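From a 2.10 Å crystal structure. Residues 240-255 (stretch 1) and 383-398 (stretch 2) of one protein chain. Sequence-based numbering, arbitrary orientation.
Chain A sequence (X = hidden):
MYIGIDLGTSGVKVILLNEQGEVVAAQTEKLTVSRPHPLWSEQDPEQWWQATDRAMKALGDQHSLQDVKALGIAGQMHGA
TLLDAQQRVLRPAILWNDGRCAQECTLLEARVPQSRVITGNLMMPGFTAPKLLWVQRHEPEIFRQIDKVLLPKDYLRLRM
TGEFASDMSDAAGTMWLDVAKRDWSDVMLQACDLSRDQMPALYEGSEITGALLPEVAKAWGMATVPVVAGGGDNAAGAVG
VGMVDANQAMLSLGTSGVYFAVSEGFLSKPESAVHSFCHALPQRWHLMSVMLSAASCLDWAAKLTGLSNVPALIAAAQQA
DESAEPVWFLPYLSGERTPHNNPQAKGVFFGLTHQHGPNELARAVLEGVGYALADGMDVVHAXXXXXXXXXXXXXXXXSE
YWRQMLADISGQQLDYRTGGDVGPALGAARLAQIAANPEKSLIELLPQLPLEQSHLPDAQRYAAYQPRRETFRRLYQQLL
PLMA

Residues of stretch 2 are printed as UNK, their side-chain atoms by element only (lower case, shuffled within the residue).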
# COMPACT_ATOMS: atom_id res chain seq x y z
N GLY A 240 35.82 -16.69 7.17
CA GLY A 240 36.54 -15.52 6.71
C GLY A 240 36.40 -14.33 7.62
O GLY A 240 37.23 -13.48 7.65
N VAL A 241 35.31 -14.31 8.38
CA VAL A 241 34.96 -13.15 9.19
C VAL A 241 35.44 -13.39 10.61
O VAL A 241 35.49 -12.48 11.41
CB VAL A 241 33.44 -12.90 9.12
CG1 VAL A 241 32.91 -12.23 10.34
CG2 VAL A 241 33.10 -12.12 7.88
N GLY A 242 35.87 -14.60 10.89
CA GLY A 242 36.53 -14.95 12.12
C GLY A 242 35.54 -15.53 13.10
O GLY A 242 35.78 -15.64 14.28
N MET A 243 34.40 -15.92 12.56
CA MET A 243 33.36 -16.51 13.36
C MET A 243 33.56 -18.00 13.52
O MET A 243 33.41 -18.76 12.59
CB MET A 243 31.99 -16.18 12.78
CG MET A 243 30.99 -15.67 13.78
SD MET A 243 30.80 -13.91 13.92
CE MET A 243 32.47 -13.40 14.16
N VAL A 244 33.90 -18.41 14.73
CA VAL A 244 34.80 -19.53 14.92
C VAL A 244 34.52 -20.33 16.19
O VAL A 244 34.71 -21.53 16.22
CB VAL A 244 36.25 -19.07 14.85
CG1 VAL A 244 37.06 -19.65 15.97
CG2 VAL A 244 36.84 -19.36 13.49
N ASP A 245 34.06 -19.66 17.24
CA ASP A 245 33.78 -20.33 18.50
C ASP A 245 32.36 -20.12 19.02
O ASP A 245 31.69 -19.18 18.64
CB ASP A 245 34.78 -19.90 19.57
CG ASP A 245 36.13 -20.50 19.35
OD1 ASP A 245 36.26 -21.69 19.11
OD2 ASP A 245 37.16 -19.81 19.43
N ALA A 246 31.93 -21.01 19.90
CA ALA A 246 30.61 -20.96 20.48
C ALA A 246 30.16 -19.56 20.88
O ALA A 246 30.88 -18.84 21.57
CB ALA A 246 30.51 -21.89 21.65
N ASN A 247 28.97 -19.19 20.43
CA ASN A 247 28.36 -17.91 20.73
C ASN A 247 28.95 -16.71 20.02
O ASN A 247 28.58 -15.59 20.30
CB ASN A 247 28.28 -17.67 22.23
CG ASN A 247 27.51 -18.75 22.96
OD1 ASN A 247 26.33 -18.96 22.72
ND2 ASN A 247 28.19 -19.45 23.85
N GLN A 248 29.87 -16.94 19.09
CA GLN A 248 30.17 -15.92 18.11
C GLN A 248 29.05 -15.81 17.09
O GLN A 248 28.52 -16.80 16.63
CB GLN A 248 31.50 -16.18 17.41
CG GLN A 248 32.71 -16.05 18.31
CD GLN A 248 34.00 -16.26 17.56
OE1 GLN A 248 34.47 -17.36 17.40
NE2 GLN A 248 34.60 -15.17 17.13
N ALA A 249 28.67 -14.58 16.77
CA ALA A 249 27.54 -14.33 15.90
C ALA A 249 27.78 -13.14 15.01
O ALA A 249 28.37 -12.15 15.42
CB ALA A 249 26.30 -14.12 16.71
N MET A 250 27.31 -13.25 13.77
CA MET A 250 27.37 -12.17 12.81
C MET A 250 26.02 -11.91 12.16
O MET A 250 25.26 -12.83 11.91
CB MET A 250 28.44 -12.43 11.76
CG MET A 250 28.11 -13.55 10.80
SD MET A 250 29.47 -14.12 9.77
CE MET A 250 29.37 -12.96 8.45
N LEU A 251 25.75 -10.64 11.90
CA LEU A 251 24.59 -10.24 11.13
C LEU A 251 25.02 -9.52 9.87
O LEU A 251 25.63 -8.47 9.93
CB LEU A 251 23.68 -9.33 11.95
CG LEU A 251 22.48 -8.66 11.27
CD1 LEU A 251 21.46 -9.68 10.85
CD2 LEU A 251 21.86 -7.65 12.18
N SER A 252 24.70 -10.10 8.72
CA SER A 252 25.09 -9.50 7.47
C SER A 252 23.95 -8.72 6.85
O SER A 252 22.99 -9.29 6.36
CB SER A 252 25.65 -10.51 6.49
OG SER A 252 26.12 -9.89 5.31
N LEU A 253 24.09 -7.40 6.88
CA LEU A 253 23.15 -6.53 6.23
C LEU A 253 23.61 -6.24 4.80
O LEU A 253 23.66 -5.10 4.37
CB LEU A 253 22.99 -5.24 7.03
CG LEU A 253 23.06 -5.36 8.55
CD1 LEU A 253 23.45 -4.07 9.17
CD2 LEU A 253 21.76 -5.82 9.12
N GLY A 254 23.94 -7.30 4.08
CA GLY A 254 24.42 -7.18 2.73
C GLY A 254 23.31 -7.37 1.73
O GLY A 254 22.14 -7.18 2.04
N THR A 255 23.67 -7.73 0.51
CA THR A 255 22.70 -7.99 -0.53
C THR A 255 21.99 -9.28 -0.26
O THR A 255 20.91 -9.53 -0.78
CB THR A 255 23.40 -8.08 -1.87
OG1 THR A 255 24.41 -9.08 -1.81
CG2 THR A 255 24.17 -6.80 -2.17
N UNK A 383 17.05 -20.47 20.73
CA UNK A 383 17.41 -21.84 20.40
C UNK A 383 18.52 -22.29 21.33
O UNK A 383 18.75 -23.48 21.50
s UNK A 383 16.53 -21.75 17.71
c UNK A 383 17.84 -21.95 18.93
N UNK A 384 19.20 -21.33 21.93
CA UNK A 384 20.30 -21.58 22.85
C UNK A 384 21.59 -20.87 22.48
O UNK A 384 22.66 -21.34 22.81
N UNK A 385 21.48 -19.75 21.78
CA UNK A 385 22.64 -18.94 21.46
C UNK A 385 22.69 -17.70 22.34
O UNK A 385 21.69 -17.02 22.49
c UNK A 385 23.83 -17.68 19.63
c UNK A 385 23.87 -20.30 18.68
c UNK A 385 22.55 -19.75 19.07
c UNK A 385 22.62 -18.53 19.97
N UNK A 386 23.84 -17.41 22.91
CA UNK A 386 23.99 -16.23 23.75
C UNK A 386 25.27 -15.46 23.47
O UNK A 386 26.31 -15.74 24.04
n UNK A 386 23.27 -12.28 24.47
c UNK A 386 23.86 -13.06 25.61
c UNK A 386 23.10 -14.33 25.91
c UNK A 386 24.04 -15.47 26.21
c UNK A 386 23.90 -16.62 25.22
N UNK A 387 25.17 -14.49 22.58
CA UNK A 387 26.34 -13.74 22.13
C UNK A 387 26.76 -12.66 23.12
O UNK A 387 25.92 -12.02 23.72
c UNK A 387 24.01 -14.30 21.70
c UNK A 387 24.41 -13.13 20.89
c UNK A 387 25.86 -13.12 20.82
N UNK A 388 28.05 -12.48 23.27
CA UNK A 388 28.58 -11.32 23.97
C UNK A 388 28.44 -10.08 23.12
O UNK A 388 28.18 -8.99 23.60
c UNK A 388 30.42 -12.83 24.89
n UNK A 388 32.44 -14.15 24.82
c UNK A 388 30.05 -11.51 24.29
c UNK A 388 31.92 -12.96 25.06
o UNK A 388 32.59 -12.00 25.39
N UNK A 389 28.66 -10.27 21.83
CA UNK A 389 28.44 -9.23 20.86
C UNK A 389 27.96 -9.85 19.56
O UNK A 389 28.08 -11.03 19.37
o UNK A 389 29.56 -7.08 20.97
c UNK A 389 29.73 -8.44 20.63
N UNK A 390 27.44 -9.01 18.69
CA UNK A 390 27.13 -9.41 17.35
C UNK A 390 27.96 -8.61 16.37
O UNK A 390 27.87 -7.41 16.32
c UNK A 390 25.36 -9.40 15.60
c UNK A 390 24.86 -10.27 17.84
c UNK A 390 25.64 -9.26 17.06
N UNK A 391 28.76 -9.31 15.60
CA UNK A 391 29.44 -8.73 14.49
C UNK A 391 28.51 -8.25 13.41
O UNK A 391 27.65 -8.99 12.96
c UNK A 391 30.84 -9.30 12.52
c UNK A 391 30.51 -9.66 13.93
o UNK A 391 31.74 -9.42 14.60
N UNK A 392 28.70 -7.02 12.99
CA UNK A 392 27.78 -6.38 12.08
C UNK A 392 28.54 -5.93 10.85
O UNK A 392 29.40 -5.09 10.92
c UNK A 392 25.98 -4.45 12.14
c UNK A 392 27.13 -5.20 12.79
c UNK A 392 24.83 -5.35 11.76
c UNK A 392 25.52 -3.38 13.05
N UNK A 393 28.20 -6.51 9.71
CA UNK A 393 28.86 -6.20 8.46
C UNK A 393 27.87 -6.09 7.31
O UNK A 393 26.70 -6.43 7.46
c UNK A 393 29.93 -7.23 8.14
c UNK A 393 29.33 -8.63 8.11
c UNK A 393 31.06 -7.16 9.14
c UNK A 393 29.98 -9.51 7.18
N UNK A 394 28.36 -5.62 6.17
CA UNK A 394 27.55 -5.49 4.98
C UNK A 394 27.21 -4.04 4.71
O UNK A 394 27.33 -3.21 5.59
N UNK A 395 26.79 -3.75 3.49
CA UNK A 395 26.49 -2.40 3.09
C UNK A 395 25.35 -1.76 3.86
O UNK A 395 25.36 -0.56 4.09
N UNK A 396 24.38 -2.56 4.27
CA UNK A 396 23.34 -2.10 5.16
C UNK A 396 23.85 -1.57 6.48
O UNK A 396 23.19 -0.79 7.13
N UNK A 397 25.05 -2.00 6.86
CA UNK A 397 25.60 -1.72 8.17
C UNK A 397 26.33 -0.40 8.24
O UNK A 397 26.94 -0.09 9.24
c UNK A 397 26.51 -2.81 8.57
N UNK A 398 26.27 0.38 7.17
CA UNK A 398 27.19 1.47 7.00
C UNK A 398 26.83 2.70 7.84
O UNK A 398 27.71 3.36 8.37
n UNK A 398 26.07 3.32 2.53
c UNK A 398 27.39 1.81 5.53
n UNK A 398 25.65 4.53 0.62
c UNK A 398 25.97 2.17 3.42
c UNK A 398 26.21 2.53 4.88
n UNK A 398 24.70 2.46 0.90
c UNK A 398 25.47 3.44 1.35
O HOH W 1 25.29 -21.67 22.09
O HOH W 2 29.63 -13.50 21.12

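Position 383 carries one carbon and then a sulfur, with no contact to stretch 1; the terminal sulfur makes it Cys383. Position 384 has no side-chain atoms, so it is Gly384. Its phi of 125° is positive, and a CB there would jam against the preceding carbonyl O. Water 1 donates to its O (2.7 Å) and to Asn247 OD1 (3.0 Å), bridging the stretches.

Position 385 has four carbons, forked at the first, with one arm two carbons long. This is Ile385, whose CG2 lies 4.2 Å from Asn247 OD1. At 386 four carbons run in a row to a nitrogen, which identifies Lys386. Its backbone N donates to Asn247 OD1 (2.9 Å, 169°), while the side chain leads away. Lys386 NZ donates to the backbone O of position 387 at 2.8 Å, a bond within stretch 2. Position 387 has three carbons closing a ring onto its own N: Pro387. Its CA makes a CA-H...O contact with Asn247 O at 3.4 Å, and its CB is 4.3 Å from Ala249 CB.

Position 388 has three carbons, the third bearing one oxygen and one nitrogen, hence Gln388. Its N donates to water 2 (2.9 Å), which in turn donates to Asn247 O (2.5 Å). One carbon and one oxygen at 389 give Ser389; the hydroxyl is bonded elsewhere in the structure.

Position 390, one carbon carrying two more, is Val390. CG1 lies 4.0 Å from Leu251 CB and CG2 4.3 Å from Ala249 CB. At 391 one carbon carries an oxygen and a carbon: Thr391. Its CG2 is 4.0 Å from Met250 CB and 4.2 Å from Val241 CG1, and its OG1 is 4.1 Å from Met243 CE. Position 392 has four carbons forked at the second, hence Leu392; its CD1 meets Leu251 CD2 at 3.8 Å and Leu253 CD1 at 3.2 Å. Position 393 has four carbons forked at the first, one arm two carbons long. This is Ile393, with CD1 3.7 Å from Met250 CE and 4.1 Å from Val241 CG2.

Positions 394, 395 and 396 lack side-chain atoms: Gly394, Gly395 and Gly396. An ideal CB on Gly394 would lie 2.7 Å from Leu253 C, and one on Gly396 2.5 Å from Leu253 O, both clashes; Gly395 has room. The single carbon at 397 gives Ala397, its CB 3.4 Å from Leu253 CD1. Position 398, three carbons, a nitrogen and a carbon bearing two nitrogens, is Arg398, poorly ordered and without contact.

The contact is a parallel strand pairing, with axes at 23°. Thr391 N donates to Ala249 O (2.9 Å), Leu251 N to Thr391 O (2.7 Å), Ile393 N to Leu251 O (3.2 Å) and Leu253 N to Ile393 O (2.8 Å). Met250, Ser252, Thr391 and Ile393 share one face; Leu251 and Leu392 occupy the other. Beyond the ladder, Gly396 N donates to Leu253 O (2.6 Å), an approach that the absent CB permits.

Stretch 2, residues 383-398: CGIKPQSVTLIGGGAR
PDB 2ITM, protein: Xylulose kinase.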